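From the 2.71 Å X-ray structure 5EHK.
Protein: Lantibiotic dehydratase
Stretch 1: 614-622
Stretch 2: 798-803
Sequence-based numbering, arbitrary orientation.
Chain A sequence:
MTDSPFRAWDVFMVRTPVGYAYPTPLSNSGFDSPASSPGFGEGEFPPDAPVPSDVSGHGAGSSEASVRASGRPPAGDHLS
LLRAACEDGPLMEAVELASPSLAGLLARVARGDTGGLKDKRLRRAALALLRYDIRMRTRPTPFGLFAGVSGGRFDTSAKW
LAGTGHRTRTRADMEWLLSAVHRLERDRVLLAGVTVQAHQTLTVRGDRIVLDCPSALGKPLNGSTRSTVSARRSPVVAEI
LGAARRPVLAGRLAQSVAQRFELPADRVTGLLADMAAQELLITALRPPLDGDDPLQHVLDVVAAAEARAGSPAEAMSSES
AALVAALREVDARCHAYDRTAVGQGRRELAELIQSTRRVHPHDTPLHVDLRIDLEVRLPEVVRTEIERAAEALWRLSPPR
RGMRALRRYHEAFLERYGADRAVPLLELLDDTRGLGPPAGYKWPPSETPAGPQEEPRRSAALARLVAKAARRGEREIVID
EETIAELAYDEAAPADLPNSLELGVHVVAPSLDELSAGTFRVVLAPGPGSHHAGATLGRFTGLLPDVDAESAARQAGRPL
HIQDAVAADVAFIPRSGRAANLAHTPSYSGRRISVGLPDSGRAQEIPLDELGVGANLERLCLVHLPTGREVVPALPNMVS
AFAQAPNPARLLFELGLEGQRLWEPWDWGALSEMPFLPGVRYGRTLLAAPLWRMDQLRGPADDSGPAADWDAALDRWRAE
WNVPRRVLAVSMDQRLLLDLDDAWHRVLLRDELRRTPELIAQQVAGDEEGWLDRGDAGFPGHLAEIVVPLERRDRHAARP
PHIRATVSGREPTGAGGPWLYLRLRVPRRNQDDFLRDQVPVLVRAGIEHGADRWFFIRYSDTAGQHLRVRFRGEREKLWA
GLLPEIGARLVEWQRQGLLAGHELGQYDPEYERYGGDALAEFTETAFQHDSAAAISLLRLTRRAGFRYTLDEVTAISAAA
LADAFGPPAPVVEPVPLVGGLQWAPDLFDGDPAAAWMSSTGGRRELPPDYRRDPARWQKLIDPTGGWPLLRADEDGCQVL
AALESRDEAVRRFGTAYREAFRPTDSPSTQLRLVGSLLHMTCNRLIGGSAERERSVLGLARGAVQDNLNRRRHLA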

# COMPACT_ATOMS: atom_id res chain seq x y z
N GLY A 614 27.55 -3.08 -0.04
CA GLY A 614 27.58 -2.67 1.36
C GLY A 614 26.55 -1.55 1.49
O GLY A 614 25.93 -1.15 0.50
N ALA A 615 26.37 -1.03 2.69
CA ALA A 615 25.37 0.00 2.92
C ALA A 615 25.71 0.91 4.10
O ALA A 615 26.35 0.48 5.06
CB ALA A 615 24.04 -0.64 3.14
N ASN A 616 25.33 2.18 4.00
CA ASN A 616 25.29 3.07 5.17
C ASN A 616 23.88 3.63 5.27
O ASN A 616 23.01 3.23 4.50
CB ASN A 616 26.35 4.18 5.10
CG ASN A 616 26.17 5.11 3.90
OD1 ASN A 616 25.06 5.35 3.41
ND2 ASN A 616 27.29 5.60 3.39
N LEU A 617 23.65 4.57 6.18
CA LEU A 617 22.30 5.06 6.41
C LEU A 617 21.65 5.66 5.18
O LEU A 617 20.43 5.63 5.05
CB LEU A 617 22.24 6.03 7.58
CG LEU A 617 22.39 5.30 8.91
CD1 LEU A 617 23.85 5.20 9.33
CD2 LEU A 617 21.57 5.97 9.99
N GLU A 618 22.46 6.15 4.25
CA GLU A 618 21.95 6.88 3.09
C GLU A 618 21.84 6.09 1.78
O GLU A 618 20.86 6.24 1.06
CB GLU A 618 22.83 8.11 2.88
CG GLU A 618 22.98 8.56 1.42
CD GLU A 618 23.85 9.81 1.30
OE1 GLU A 618 23.30 10.93 1.41
OE2 GLU A 618 25.09 9.65 1.12
N ARG A 619 22.82 5.24 1.48
CA ARG A 619 22.91 4.59 0.16
C ARG A 619 23.39 3.14 0.24
O ARG A 619 24.00 2.72 1.23
CB ARG A 619 23.88 5.38 -0.73
CG ARG A 619 25.16 5.75 -0.01
CD ARG A 619 26.09 6.64 -0.80
NE ARG A 619 27.23 5.88 -1.29
CZ ARG A 619 28.44 5.91 -0.74
NH1 ARG A 619 28.68 6.68 0.31
NH2 ARG A 619 29.41 5.16 -1.26
N LEU A 620 23.09 2.37 -0.80
CA LEU A 620 23.76 1.12 -1.04
C LEU A 620 25.02 1.49 -1.76
O LEU A 620 25.11 2.56 -2.32
CB LEU A 620 22.92 0.25 -1.96
CG LEU A 620 21.71 -0.40 -1.31
CD1 LEU A 620 20.82 -1.03 -2.37
CD2 LEU A 620 22.23 -1.42 -0.32
N CYS A 621 26.01 0.60 -1.79
CA CYS A 621 27.19 0.87 -2.62
C CYS A 621 27.96 -0.33 -3.09
O CYS A 621 28.14 -1.30 -2.34
CB CYS A 621 28.15 1.82 -1.92
SG CYS A 621 28.43 1.30 -0.29
N LEU A 622 28.39 -0.26 -4.34
CA LEU A 622 29.14 -1.33 -4.99
C LEU A 622 30.60 -1.31 -4.56
O LEU A 622 31.22 -0.25 -4.50
CB LEU A 622 29.06 -1.12 -6.49
CG LEU A 622 29.55 -2.29 -7.32
CD1 LEU A 622 28.72 -3.52 -6.95
CD2 LEU A 622 29.34 -1.88 -8.72
N ALA A 798 32.07 14.19 -3.83
CA ALA A 798 31.60 14.76 -2.57
C ALA A 798 31.66 13.78 -1.40
O ALA A 798 31.74 14.16 -0.24
CB ALA A 798 30.19 15.28 -2.74
N ARG A 799 31.63 12.49 -1.73
CA ARG A 799 31.47 11.45 -0.73
C ARG A 799 32.68 10.53 -0.54
O ARG A 799 33.27 10.02 -1.51
CB ARG A 799 30.22 10.62 -1.04
CG ARG A 799 28.94 11.30 -0.67
CD ARG A 799 27.77 10.43 -1.03
NE ARG A 799 26.51 11.06 -0.63
CZ ARG A 799 25.81 11.84 -1.43
NH1 ARG A 799 26.24 12.06 -2.65
NH2 ARG A 799 24.68 12.38 -1.01
N PRO A 800 33.04 10.30 0.72
CA PRO A 800 34.07 9.33 1.09
C PRO A 800 33.58 7.97 0.70
O PRO A 800 32.36 7.79 0.68
CB PRO A 800 34.09 9.41 2.62
CG PRO A 800 33.31 10.64 2.97
CD PRO A 800 32.33 10.85 1.88
N PRO A 801 34.48 7.02 0.41
CA PRO A 801 34.01 5.64 0.21
C PRO A 801 33.50 5.07 1.50
O PRO A 801 33.77 5.58 2.58
CB PRO A 801 35.27 4.88 -0.19
CG PRO A 801 36.39 5.68 0.32
CD PRO A 801 35.93 7.13 0.20
N HIS A 802 32.74 4.01 1.37
CA HIS A 802 32.29 3.28 2.52
C HIS A 802 32.83 1.92 2.34
O HIS A 802 32.21 1.09 1.69
CB HIS A 802 30.77 3.16 2.53
CG HIS A 802 30.26 2.24 3.60
ND1 HIS A 802 29.96 0.92 3.36
CD2 HIS A 802 30.04 2.45 4.92
CE1 HIS A 802 29.54 0.36 4.48
NE2 HIS A 802 29.58 1.26 5.44
N ILE A 803 34.02 1.69 2.87
CA ILE A 803 34.63 0.38 2.69
C ILE A 803 34.78 -0.36 4.02
O ILE A 803 35.57 0.03 4.89
CB ILE A 803 36.00 0.47 2.00
CG1 ILE A 803 35.89 1.33 0.74
CG2 ILE A 803 36.51 -0.92 1.70
CD1 ILE A 803 34.93 0.80 -0.24
O HOH W 1 30.17 7.85 2.27

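The most unusual feature of this contact is the way the imidazole of His802 is received by the hairpin formed by 614–622. The backbone of Ala615 lies over one face of the ring, and its carbonyl oxygen comes so near that Ala615 O is 3.2 Å from His802 CE1 and 3.3 Å from His802 NE2. The second distance would suit a hydrogen bond, but the angle is poor and none forms; NE2 is instead satisfied elsewhere in the structure. The ring therefore meets this carbonyl by packing rather than by donating to it.

The platform for the histidine is built by the hairpin itself. Gly614 and Cys621 pair through two backbone hydrogen bonds, from Gly614 N to Cys621 O (3.0 Å) and from Cys621 N to Gly614 O (2.9 Å), and Asn616 N to Arg619 O (3.1 Å) carries the pairing to the turn. The side chain of Asn616, with chi1 in the p well, folds back so that its OD1 accepts from both Glu618 N (2.8 Å) and Arg619 N (3.0 Å). An amide side chain suits this place because its carbonyl can take up the two backbone NH groups that the turn leaves pointing inward. The same residue also borders the histidine, with Asn616 CB 4.1 Å from His802 CD2.

His802, with chi1 in the t well, directs its CA-to-CB bond toward the hairpin and has the largest covered area of any residue in the contact, 98 Å² of the 353 Å² buried in total. Cys621 approaches the ring obliquely: its SG is 4.0 Å from His802 ND1 and 4.9 Å from the ring centroid, 62° off the normal. A small, polarizable thiol fits well beside a buried imidazole. Gly614 has no side chain to contribute, although there is room for a CB at its position.

At the other end of the contact, charge takes over. Arg799 reaches across with chi2 and chi3 both t, an extended chain that brings its guanidinium edge-on to the carboxylate of Glu618. Two hydrogen bonds make up this salt bridge, from Arg799 NE to Glu618 OE2 (2.7 Å) and from Arg799 NH2 to Glu618 OE1 (3.1 Å). The paired donors and paired acceptors match in spacing, so each carboxylate oxygen has its own nitrogen. Arg799 is buried and Glu618 partly exposed, and the carboxylate offsets the positive charge that the arginine carries inside.

Arg619 lies between these two sites. Its NH1 is 4.1 Å from Arg799 CD and 3.9 Å from Pro800 O, too far for a direct hydrogen bond to that carbonyl, and a water fills the gap. Water 1 donates to Pro800 O (2.7 Å) and accepts a weak hydrogen bond from Arg619 NH1 (2.7 Å). Proline has no backbone NH to donate, but its carbonyl remains free for this bridge, which ties the second arginine to the 798–803 segment.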